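Local coordinates for protein acyltransferase (Actinoplanes teichomyceticus, PDB 4Q38) that transfers long aliphatic acyl chains from acyl-CoA to the amino sugar of teicoplanin-type glycopeptide antibiotics, as a long-chain N-acyltransferase, at residues A96-M101 and V134-R139; D58-L63 and F125-F130; V48-G53 and W88-T93. One frame throughout, in Å; residues are numbered along the deposited sequence.

From the N terminus, the loop at 48-53 and the helix that follows it, 53-62, open contacts 3 and 2 in turn. Contact 3 closes first, when helix 84-98 arrives with residues 88-93. The end of that helix opens contact 1 before residues 125-130 close contact 2, and residues 134-139 on the same helix 125-143 then close contact 1. Contact 2 therefore crosses both others, whereas contacts 3 and 1 follow in series. The three are joined physically: Ile97 packs on Val129 between contacts 1 and 2, and Leu90 on Val129 between contacts 3 and 2. Together they tie a loop and three helices into the N-terminal half.

Contact 1 of 3, residues A96-M101 and V134-R139; sequences AIVRHM and VPAVRR
The backbones come together at two points, with the CA atoms of Val98 and Ala136 7.2 Å apart and those of Met101 and Val137 7.4 Å apart. Between Val98 and Met101 the chain makes a type I beta turn, and this turn brings both side chains to the same flank of helix 125-143. Ala136 is the small residue on which they converge. Its CB meets Val98 CG1 at 3.7 Å and receives Met101 CE at 4.0 Å. Met101 leaves its backbone with CG anti to N (chi1 -174°), then bends at chi2 and again at chi3 (66° and 71°), which brings the terminal methyl over the peptide joining Ala136 to Val137. There CE lies 3.7 Å from Val137 CA, while SD approaches Val137 CG2. The two side chains cross at about a right angle, and Val137 presents its backbone and CB more than its branch tips.

This is helix-end packing in the all-helical N-terminal part of an N-acyltransferase whose C-terminal domain is GNAT-like, and it illustrates how a bent thioether side chain can lay its methyl against the backbone of a helix beside an alanine. The helix it meets is kinked here: the N atoms of Pro135 and Ala136 make no bond to the preceding turn.

One turn earlier on helix 125-143, Thr133 also touches Val98, and further along Phe140 touches Met101. Arg138 leaves the helix on the side away from 96-101; its NH2 forms a salt bridge with Asp148, and Trp152 makes a cation-pi contact with it. Leu155 reaches Val137 from helix 148-155.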
loop_
_atom_site.group_PDB
_atom_site.type_symbol
_atom_site.label_atom_id
_atom_site.label_comp_id
_atom_site.label_asym_id
_atom_site.label_seq_id
_atom_site.Cartn_x
_atom_site.Cartn_y
_atom_site.Cartn_z
ATOM N N ALA A 96 -8.781 8.788 -12.559
ATOM C CA ALA A 96 -7.518 8.208 -13.017
ATOM C C ALA A 96 -7.253 6.820 -12.434
ATOM O O ALA A 96 -6.498 6.038 -13.011
ATOM C CB ALA A 96 -6.355 9.145 -12.716
ATOM N N ILE A 97 -7.870 6.524 -11.291
ATOM C CA ILE A 97 -7.777 5.189 -10.683
ATOM C C ILE A 97 -8.809 4.211 -11.260
ATOM O O ILE A 97 -8.443 3.115 -11.719
ATOM C CB ILE A 97 -7.851 5.252 -9.136
ATOM C CG1 ILE A 97 -6.651 6.042 -8.587
ATOM C CG2 ILE A 97 -7.877 3.836 -8.538
ATOM C CD1 ILE A 97 -6.740 6.368 -7.109
ATOM N N VAL A 98 -10.086 4.599 -11.264
ATOM C CA VAL A 98 -11.154 3.684 -11.708
ATOM C C VAL A 98 -11.093 3.333 -13.200
ATOM O O VAL A 98 -11.616 2.293 -13.612
ATOM C CB VAL A 98 -12.571 4.168 -11.343
ATOM C CG1 VAL A 98 -12.742 4.207 -9.831
ATOM C CG2 VAL A 98 -12.878 5.527 -11.972
ATOM N N ARG A 99 -10.436 4.180 -13.993
ATOM C CA ARG A 99 -10.214 3.892 -15.410
ATOM C C ARG A 99 -9.343 2.638 -15.586
ATOM O O ARG A 99 -9.360 2.006 -16.646
ATOM C CB ARG A 99 -9.574 5.092 -16.120
ATOM C CG ARG A 99 -8.145 5.374 -15.699
ATOM C CD ARG A 99 -7.469 6.422 -16.564
ATOM N NE ARG A 99 -6.160 6.806 -16.027
ATOM C CZ ARG A 99 -5.379 7.747 -16.558
ATOM N NH1 ARG A 99 -5.768 8.404 -17.642
ATOM N NH2 ARG A 99 -4.207 8.039 -16.004
ATOM N N HIS A 100 -8.579 2.290 -14.548
ATOM C CA HIS A 100 -7.749 1.073 -14.563
ATOM C C HIS A 100 -8.260 -0.024 -13.672
ATOM O O HIS A 100 -7.494 -0.920 -13.281
ATOM C CB HIS A 100 -6.319 1.414 -14.172
ATOM C CG HIS A 100 -5.615 2.317 -15.154
ATOM N ND1 HIS A 100 -5.610 2.079 -16.481
ATOM C CD2 HIS A 100 -4.873 3.480 -14.957
ATOM C CE1 HIS A 100 -4.893 3.041 -17.106
ATOM N NE2 HIS A 100 -4.443 3.894 -16.174
ATOM N N MET A 101 -9.546 0.028 -13.325
ATOM C CA MET A 101 -10.156 -1.012 -12.500
ATOM C C MET A 101 -9.855 -2.398 -13.093
ATOM O O MET A 101 -10.098 -2.630 -14.278
ATOM C CB MET A 101 -11.665 -0.798 -12.400
ATOM C CG MET A 101 -12.367 -1.754 -11.447
ATOM S SD MET A 101 -11.897 -1.519 -9.714
ATOM C CE MET A 101 -12.689 0.044 -9.364
ATOM N N VAL A 134 -14.416 3.588 -2.929
ATOM C CA VAL A 134 -14.920 2.350 -2.336
ATOM C C VAL A 134 -16.120 1.762 -3.113
ATOM O O VAL A 134 -16.121 0.555 -3.398
ATOM C CB VAL A 134 -15.241 2.499 -0.824
ATOM C CG1 VAL A 134 -16.098 1.345 -0.317
ATOM C CG2 VAL A 134 -13.958 2.604 -0.008
ATOM N N PRO A 135 -17.138 2.599 -3.457
ATOM C CA PRO A 135 -18.282 2.017 -4.170
ATOM C C PRO A 135 -17.880 1.365 -5.494
ATOM O O PRO A 135 -18.319 0.251 -5.784
ATOM C CB PRO A 135 -19.203 3.221 -4.415
ATOM C CG PRO A 135 -18.856 4.194 -3.331
ATOM C CD PRO A 135 -17.364 4.022 -3.131
ATOM N N ALA A 136 -17.033 2.035 -6.273
ATOM C CA ALA A 136 -16.543 1.467 -7.532
ATOM C C ALA A 136 -15.819 0.120 -7.345
ATOM O O ALA A 136 -16.117 -0.857 -8.042
ATOM C CB ALA A 136 -15.631 2.459 -8.241
ATOM N N VAL A 137 -14.875 0.051 -6.408
ATOM C CA VAL A 137 -14.135 -1.213 -6.240
ATOM C C VAL A 137 -15.039 -2.307 -5.673
ATOM O O VAL A 137 -14.903 -3.469 -6.041
ATOM C CB VAL A 137 -12.797 -1.061 -5.460
ATOM C CG1 VAL A 137 -13.031 -0.741 -3.978
ATOM C CG2 VAL A 137 -11.937 -2.314 -5.628
ATOM N N ARG A 138 -15.979 -1.939 -4.801
ATOM C CA ARG A 138 -16.921 -2.919 -4.251
ATOM C C ARG A 138 -17.827 -3.496 -5.350
ATOM O O ARG A 138 -18.183 -4.682 -5.309
ATOM C CB ARG A 138 -17.762 -2.321 -3.104
ATOM C CG ARG A 138 -16.999 -2.064 -1.805
ATOM C CD ARG A 138 -16.515 -3.352 -1.159
ATOM N NE ARG A 138 -17.622 -4.198 -0.700
ATOM C CZ ARG A 138 -17.659 -5.527 -0.812
ATOM N NH1 ARG A 138 -16.659 -6.202 -1.392
ATOM N NH2 ARG A 138 -18.714 -6.190 -0.357
ATOM N N ARG A 139 -18.187 -2.667 -6.331
ATOM C CA ARG A 139 -18.954 -3.144 -7.494
ATOM C C ARG A 139 -18.123 -4.127 -8.311
ATOM O O ARG A 139 -18.636 -5.147 -8.769
ATOM C CB ARG A 139 -19.421 -1.987 -8.380
ATOM C CG ARG A 139 -20.539 -1.149 -7.773
ATOM C CD ARG A 139 -21.208 -0.249 -8.805
ATOM N NE ARG A 139 -20.327 0.812 -9.317
ATOM C CZ ARG A 139 -20.120 1.990 -8.721
ATOM N NH1 ARG A 139 -20.712 2.283 -7.566
ATOM N NH2 ARG A 139 -19.309 2.879 -9.275
#

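Contact 2 of 3, residues D58-L63 and F125-F130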
loop_
_atom_site.group_PDB
_atom_site.type_symbol
_atom_site.label_atom_id
_atom_site.label_comp_id
_atom_site.label_asym_id
_atom_site.label_seq_id
_atom_site.Cartn_x
_atom_site.Cartn_y
_atom_site.Cartn_z
ATOM N N ASP A 58 -19.169 5.139 9.864
ATOM C CA ASP A 58 -19.395 3.703 9.722
ATOM C C ASP A 58 -18.403 3.093 8.725
ATOM O O ASP A 58 -17.807 2.045 8.988
ATOM C CB ASP A 58 -20.832 3.405 9.284
ATOM C CG ASP A 58 -21.847 3.517 10.427
ATOM O OD1 ASP A 58 -21.454 3.601 11.612
ATOM O OD2 ASP A 58 -23.056 3.517 10.123
ATOM N N LEU A 59 -18.229 3.760 7.586
ATOM C CA LEU A 59 -17.302 3.268 6.564
ATOM C C LEU A 59 -15.860 3.264 7.075
ATOM O O LEU A 59 -15.174 2.252 6.968
ATOM C CB LEU A 59 -17.427 4.064 5.265
ATOM C CG LEU A 59 -16.577 3.568 4.086
ATOM C CD1 LEU A 59 -16.844 2.098 3.768
ATOM C CD2 LEU A 59 -16.831 4.435 2.862
ATOM N N LEU A 60 -15.419 4.380 7.655
ATOM C CA LEU A 60 -14.070 4.460 8.236
ATOM C C LEU A 60 -13.797 3.360 9.271
ATOM O O LEU A 60 -12.686 2.806 9.333
ATOM C CB LEU A 60 -13.800 5.863 8.809
ATOM C CG LEU A 60 -13.610 6.963 7.748
ATOM C CD1 LEU A 60 -13.887 8.360 8.297
ATOM C CD2 LEU A 60 -12.225 6.900 7.110
ATOM N N ARG A 61 -14.813 3.034 10.069
ATOM C CA ARG A 61 -14.680 2.002 11.086
ATOM C C ARG A 61 -14.587 0.621 10.432
ATOM O O ARG A 61 -13.812 -0.224 10.865
ATOM C CB ARG A 61 -15.852 2.081 12.078
ATOM C CG ARG A 61 -15.778 1.126 13.266
ATOM C CD ARG A 61 -16.452 1.694 14.520
ATOM N NE ARG A 61 -17.729 2.362 14.248
ATOM C CZ ARG A 61 -17.949 3.674 14.356
ATOM N NH1 ARG A 61 -16.986 4.499 14.752
ATOM N NH2 ARG A 61 -19.146 4.163 14.070
ATOM N N ARG A 62 -15.371 0.409 9.379
ATOM C CA ARG A 62 -15.306 -0.826 8.601
ATOM C C ARG A 62 -13.911 -1.018 7.976
ATOM O O ARG A 62 -13.422 -2.142 7.851
ATOM C CB ARG A 62 -16.395 -0.834 7.524
ATOM C CG ARG A 62 -16.656 -2.208 6.936
ATOM C CD ARG A 62 -18.059 -2.328 6.373
ATOM N NE ARG A 62 -18.439 -3.735 6.297
ATOM C CZ ARG A 62 -19.595 -4.186 5.818
ATOM N NH1 ARG A 62 -20.507 -3.337 5.357
ATOM N NH2 ARG A 62 -19.835 -5.492 5.799
ATOM N N LEU A 63 -13.274 0.095 7.631
ATOM C CA LEU A 63 -11.924 0.090 7.067
ATOM C C LEU A 63 -10.832 0.146 8.151
ATOM O O LEU A 63 -9.657 0.341 7.852
ATOM C CB LEU A 63 -11.791 1.240 6.063
ATOM C CG LEU A 63 -12.786 1.217 4.891
ATOM C CD1 LEU A 63 -12.862 2.578 4.215
ATOM C CD2 LEU A 63 -12.403 0.144 3.883
ATOM N N PHE A 125 -6.129 13.992 1.974
ATOM C CA PHE A 125 -6.609 13.977 0.586
ATOM C C PHE A 125 -6.852 12.566 0.038
ATOM O O PHE A 125 -7.906 12.270 -0.501
ATOM C CB PHE A 125 -5.656 14.745 -0.344
ATOM C CG PHE A 125 -6.087 14.741 -1.790
ATOM C CD1 PHE A 125 -7.103 15.596 -2.235
ATOM C CD2 PHE A 125 -5.492 13.876 -2.707
ATOM C CE1 PHE A 125 -7.513 15.580 -3.564
ATOM C CE2 PHE A 125 -5.894 13.859 -4.038
ATOM C CZ PHE A 125 -6.904 14.719 -4.469
ATOM N N HIS A 126 -5.857 11.706 0.172
ATOM C CA HIS A 126 -5.931 10.366 -0.417
ATOM C C HIS A 126 -6.806 9.420 0.345
ATOM O O HIS A 126 -7.230 8.384 -0.176
ATOM C CB HIS A 126 -4.521 9.829 -0.615
ATOM C CG HIS A 126 -3.760 10.598 -1.655
ATOM N ND1 HIS A 126 -4.090 10.555 -2.961
ATOM C CD2 HIS A 126 -2.694 11.490 -1.544
ATOM C CE1 HIS A 126 -3.268 11.371 -3.655
ATOM N NE2 HIS A 126 -2.411 11.934 -2.792
ATOM N N VAL A 127 -7.112 9.764 1.590
ATOM C CA VAL A 127 -8.184 9.064 2.295
ATOM C C VAL A 127 -9.536 9.369 1.628
ATOM O O VAL A 127 -10.372 8.460 1.442
ATOM C CB VAL A 127 -8.213 9.436 3.793
ATOM C CG1 VAL A 127 -9.374 8.744 4.500
ATOM C CG2 VAL A 127 -6.894 9.067 4.451
ATOM N N TYR A 128 -9.755 10.639 1.263
ATOM C CA TYR A 128 -10.997 11.019 0.554
ATOM C C TYR A 128 -11.075 10.344 -0.812
ATOM O O TYR A 128 -12.138 9.883 -1.219
ATOM C CB TYR A 128 -11.139 12.548 0.416
ATOM C CG TYR A 128 -11.143 13.243 1.754
ATOM C CD1 TYR A 128 -12.113 12.938 2.714
ATOM C CD2 TYR A 128 -10.156 14.162 2.080
ATOM C CE1 TYR A 128 -12.100 13.544 3.958
ATOM C CE2 TYR A 128 -10.130 14.776 3.326
ATOM C CZ TYR A 128 -11.105 14.460 4.253
ATOM O OH TYR A 128 -11.089 15.051 5.486
ATOM N N VAL A 129 -9.941 10.291 -1.511
ATOM C CA VAL A 129 -9.851 9.511 -2.749
ATOM C C VAL A 129 -10.298 8.077 -2.496
ATOM O O VAL A 129 -11.133 7.554 -3.240
ATOM C CB VAL A 129 -8.430 9.494 -3.353
ATOM C CG1 VAL A 129 -8.388 8.580 -4.578
ATOM C CG2 VAL A 129 -7.998 10.889 -3.765
ATOM N N PHE A 130 -9.756 7.458 -1.440
ATOM C CA PHE A 130 -10.067 6.065 -1.128
ATOM C C PHE A 130 -11.571 5.913 -0.845
ATOM O O PHE A 130 -12.227 5.051 -1.429
ATOM C CB PHE A 130 -9.232 5.584 0.074
ATOM C CG PHE A 130 -9.204 4.081 0.261
ATOM C CD1 PHE A 130 -10.306 3.394 0.776
ATOM C CD2 PHE A 130 -8.046 3.357 -0.036
ATOM C CE1 PHE A 130 -10.265 2.014 0.965
ATOM C CE2 PHE A 130 -8.000 1.981 0.146
ATOM C CZ PHE A 130 -9.104 1.308 0.655
#
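Two pairs of residues, Leu60 with Val127 and Leu63 with Phe130, join the end of helix 53-62 to the first turns of helix 125-143 in the buried interior of the N-terminal helical domain. Each side contributes two residues three apart, roughly a turn, with Leu63 just beyond the end of its helix. The backbones stay well separated, with 9.5 Å between the CA atoms of Leu60 and Val127, and the side chains bridge the gap.

Leu63 is the first residue to leave helical geometry, and its side chain heads for helix 125-143. Both of its methyls come to one ring atom: CD2 is 4.1 Å and CD1 4.2 Å from Phe130 CE1. Phe130 sends its ring to this meeting with CG anti to the backbone N (chi1 -165°), and the leucine and phenylalanine side chains cross obliquely. Leu60 reaches over with the end of its chain, and its CD2 touches Val127 CG1 at 4.3 Å.

Neighbouring helices complete the cluster: Leu155 of helix 148-155 touches both Leu63 and Phe130, while Ala70 and Val74 of helix 67-76 touch Leu60. With no hydrogen bond between the two segments and carbon meeting carbon in both pairs, the attachment rests on dispersion and burial of hydrocarbon, without the directional demands of a polar bond.

Contact 3 of 3, residues V48-G53 and W88-T93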
loop_
_atom_site.group_PDB
_atom_site.type_symbol
_atom_site.label_atom_id
_atom_site.label_comp_id
_atom_site.label_asym_id
_atom_site.label_seq_id
_atom_site.Cartn_x
_atom_site.Cartn_y
_atom_site.Cartn_z
ATOM N N VAL A 48 -18.284 12.254 -8.164
ATOM C CA VAL A 48 -17.616 11.894 -6.915
ATOM C C VAL A 48 -18.492 12.253 -5.719
ATOM O O VAL A 48 -18.950 13.389 -5.592
ATOM C CB VAL A 48 -16.236 12.569 -6.802
ATOM C CG1 VAL A 48 -15.743 12.583 -5.363
ATOM C CG2 VAL A 48 -15.241 11.854 -7.697
ATOM N N ARG A 49 -18.737 11.266 -4.861
ATOM C CA ARG A 49 -19.509 11.466 -3.648
ATOM C C ARG A 49 -18.673 11.078 -2.429
ATOM O O ARG A 49 -18.150 9.964 -2.359
ATOM C CB ARG A 49 -20.794 10.633 -3.700
ATOM C CG ARG A 49 -21.775 10.912 -2.575
ATOM C CD ARG A 49 -23.010 10.028 -2.692
ATOM N NE ARG A 49 -23.772 9.970 -1.442
ATOM C CZ ARG A 49 -23.513 9.144 -0.429
ATOM N NH1 ARG A 49 -22.501 8.290 -0.492
ATOM N NH2 ARG A 49 -24.268 9.175 0.658
ATOM N N LEU A 50 -18.526 11.998 -1.479
ATOM C CA LEU A 50 -17.965 11.629 -0.188
ATOM C C LEU A 50 -19.079 11.328 0.800
ATOM O O LEU A 50 -20.027 12.111 0.929
ATOM C CB LEU A 50 -17.038 12.712 0.371
ATOM C CG LEU A 50 -15.736 13.041 -0.364
ATOM C CD1 LEU A 50 -15.018 14.172 0.362
ATOM C CD2 LEU A 50 -14.821 11.826 -0.529
ATOM N N PRO A 51 -18.972 10.189 1.506
ATOM C CA PRO A 51 -19.856 9.964 2.641
ATOM C C PRO A 51 -19.596 11.035 3.712
ATOM O O PRO A 51 -18.459 11.500 3.866
ATOM C CB PRO A 51 -19.422 8.588 3.151
ATOM C CG PRO A 51 -17.983 8.486 2.745
ATOM C CD PRO A 51 -17.936 9.144 1.396
ATOM N N ARG A 52 -20.643 11.426 4.431
ATOM C CA ARG A 52 -20.526 12.437 5.481
ATOM C C ARG A 52 -21.134 11.878 6.768
ATOM O O ARG A 52 -21.907 10.918 6.730
ATOM C CB ARG A 52 -21.240 13.743 5.070
ATOM C CG ARG A 52 -20.993 14.235 3.642
ATOM C CD ARG A 52 -19.800 15.181 3.526
ATOM N NE ARG A 52 -19.621 15.717 2.171
ATOM C CZ ARG A 52 -18.684 16.601 1.820
ATOM N NH1 ARG A 52 -17.827 17.071 2.718
ATOM N NH2 ARG A 52 -18.596 17.024 0.565
ATOM N N GLY A 53 -20.767 12.465 7.904
ATOM C CA GLY A 53 -21.379 12.121 9.193
ATOM C C GLY A 53 -21.239 10.669 9.605
ATOM O O GLY A 53 -20.175 10.064 9.439
ATOM N N TRP A 88 -11.418 19.609 -7.572
ATOM C CA TRP A 88 -11.035 19.350 -8.964
ATOM C C TRP A 88 -10.123 18.150 -9.041
ATOM O O TRP A 88 -10.327 17.243 -9.856
ATOM C CB TRP A 88 -10.334 20.578 -9.534
ATOM C CG TRP A 88 -9.934 20.500 -10.994
ATOM C CD1 TRP A 88 -10.657 20.963 -12.095
ATOM C CD2 TRP A 88 -8.679 19.970 -11.560
ATOM N NE1 TRP A 88 -9.969 20.748 -13.258
ATOM C CE2 TRP A 88 -8.777 20.156 -13.015
ATOM C CE3 TRP A 88 -7.530 19.375 -11.028
ATOM C CZ2 TRP A 88 -7.762 19.756 -13.881
ATOM C CZ3 TRP A 88 -6.515 18.972 -11.911
ATOM C CH2 TRP A 88 -6.628 19.162 -13.303
ATOM N N LEU A 89 -9.123 18.137 -8.165
ATOM C CA LEU A 89 -8.114 17.076 -8.119
ATOM C C LEU A 89 -8.663 15.745 -7.593
ATOM O O LEU A 89 -8.297 14.682 -8.089
ATOM C CB LEU A 89 -6.935 17.529 -7.267
ATOM C CG LEU A 89 -5.690 16.652 -7.312
ATOM C CD1 LEU A 89 -5.091 16.656 -8.710
ATOM C CD2 LEU A 89 -4.688 17.140 -6.286
ATOM N N LEU A 90 -9.533 15.817 -6.594
ATOM C CA LEU A 90 -10.187 14.639 -6.034
ATOM C C LEU A 90 -11.018 13.878 -7.071
ATOM O O LEU A 90 -10.956 12.654 -7.137
ATOM C CB LEU A 90 -11.065 15.036 -4.844
ATOM C CG LEU A 90 -12.010 13.990 -4.252
ATOM C CD1 LEU A 90 -11.239 12.858 -3.582
ATOM C CD2 LEU A 90 -12.965 14.664 -3.271
ATOM N N GLU A 91 -11.792 14.610 -7.869
ATOM C CA GLU A 91 -12.618 14.018 -8.921
ATOM C C GLU A 91 -11.783 13.295 -9.967
ATOM O O GLU A 91 -12.085 12.160 -10.334
ATOM C CB GLU A 91 -13.429 15.102 -9.641
ATOM C CG GLU A 91 -14.537 15.722 -8.819
ATOM C CD GLU A 91 -15.370 16.683 -9.640
ATOM O OE1 GLU A 91 -14.803 17.647 -10.204
ATOM O OE2 GLU A 91 -16.593 16.470 -9.714
ATOM N N ARG A 92 -10.751 13.977 -10.453
ATOM C CA ARG A 92 -9.903 13.465 -11.530
ATOM C C ARG A 92 -8.961 12.347 -11.075
ATOM O O ARG A 92 -8.692 11.428 -11.835
ATOM C CB ARG A 92 -9.126 14.602 -12.196
ATOM C CG ARG A 92 -10.006 15.397 -13.148
ATOM C CD ARG A 92 -9.679 16.876 -13.183
ATOM N NE ARG A 92 -10.746 17.610 -13.876
ATOM C CZ ARG A 92 -11.858 18.063 -13.296
ATOM N NH1 ARG A 92 -12.063 17.893 -11.997
ATOM N NH2 ARG A 92 -12.775 18.703 -14.023
ATOM N N THR A 93 -8.482 12.434 -9.839
ATOM C CA THR A 93 -7.622 11.392 -9.266
ATOM C C THR A 93 -8.434 10.112 -9.092
ATOM O O THR A 93 -7.971 9.011 -9.421
ATOM C CB THR A 93 -7.006 11.850 -7.928
ATOM O OG1 THR A 93 -6.189 12.995 -8.164
ATOM C CG2 THR A 93 -6.132 10.754 -7.302
HETATM O O HOH W 1 -18.472 15.717 -7.316
#
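Apolar packing comes first, and Val48 supplies most of it by setting its two branches against different residues of helix 84-98. CG1, anti to the backbone N (chi1 161°), lies 4.1 Å from Leu90 CD2. CG2 drops onto the helix backbone, 3.6 Å from Glu91 CA, and also rests beside the aliphatic Glu91 CG. Leu50 extends its CD1 to Leu90 CD2 at 4.2 Å, and the same leucine methyl thus serves both loop residues.

Water-mediated bonding supplies the polar link. One water donates to Val48 O at 2.9 Å and to Glu91 OE2 at 3.1 Å, bridging the loop carbonyl and the helix carboxylate.

Charge pairing and packing on an aromatic face then order the helix side. Arg92 NH1 meets Glu91 OE1 from the anti side, well out of the carboxylate plane, at 3.3 Å, in a salt bridge. The same nitrogen bonds to Trp88 O at 2.8 Å, with that oxygen at the edge of the guanidinium group, close to its plane, and Arg92 CD lies over the centre of one face of the Trp88 ring.

The arrangement fastens the extended loop between helices 32-41 and 53-62 to the flank of helix 84-98 in the N-terminal helical part; Ala132 of helix 125-143 also touches Val48. Val48 packs on the backbone and CG of Glu91, and the carboxylate beyond them has two partners: one oxygen accepts from the water, the other from the arginine, and these would probably favour its ionised form.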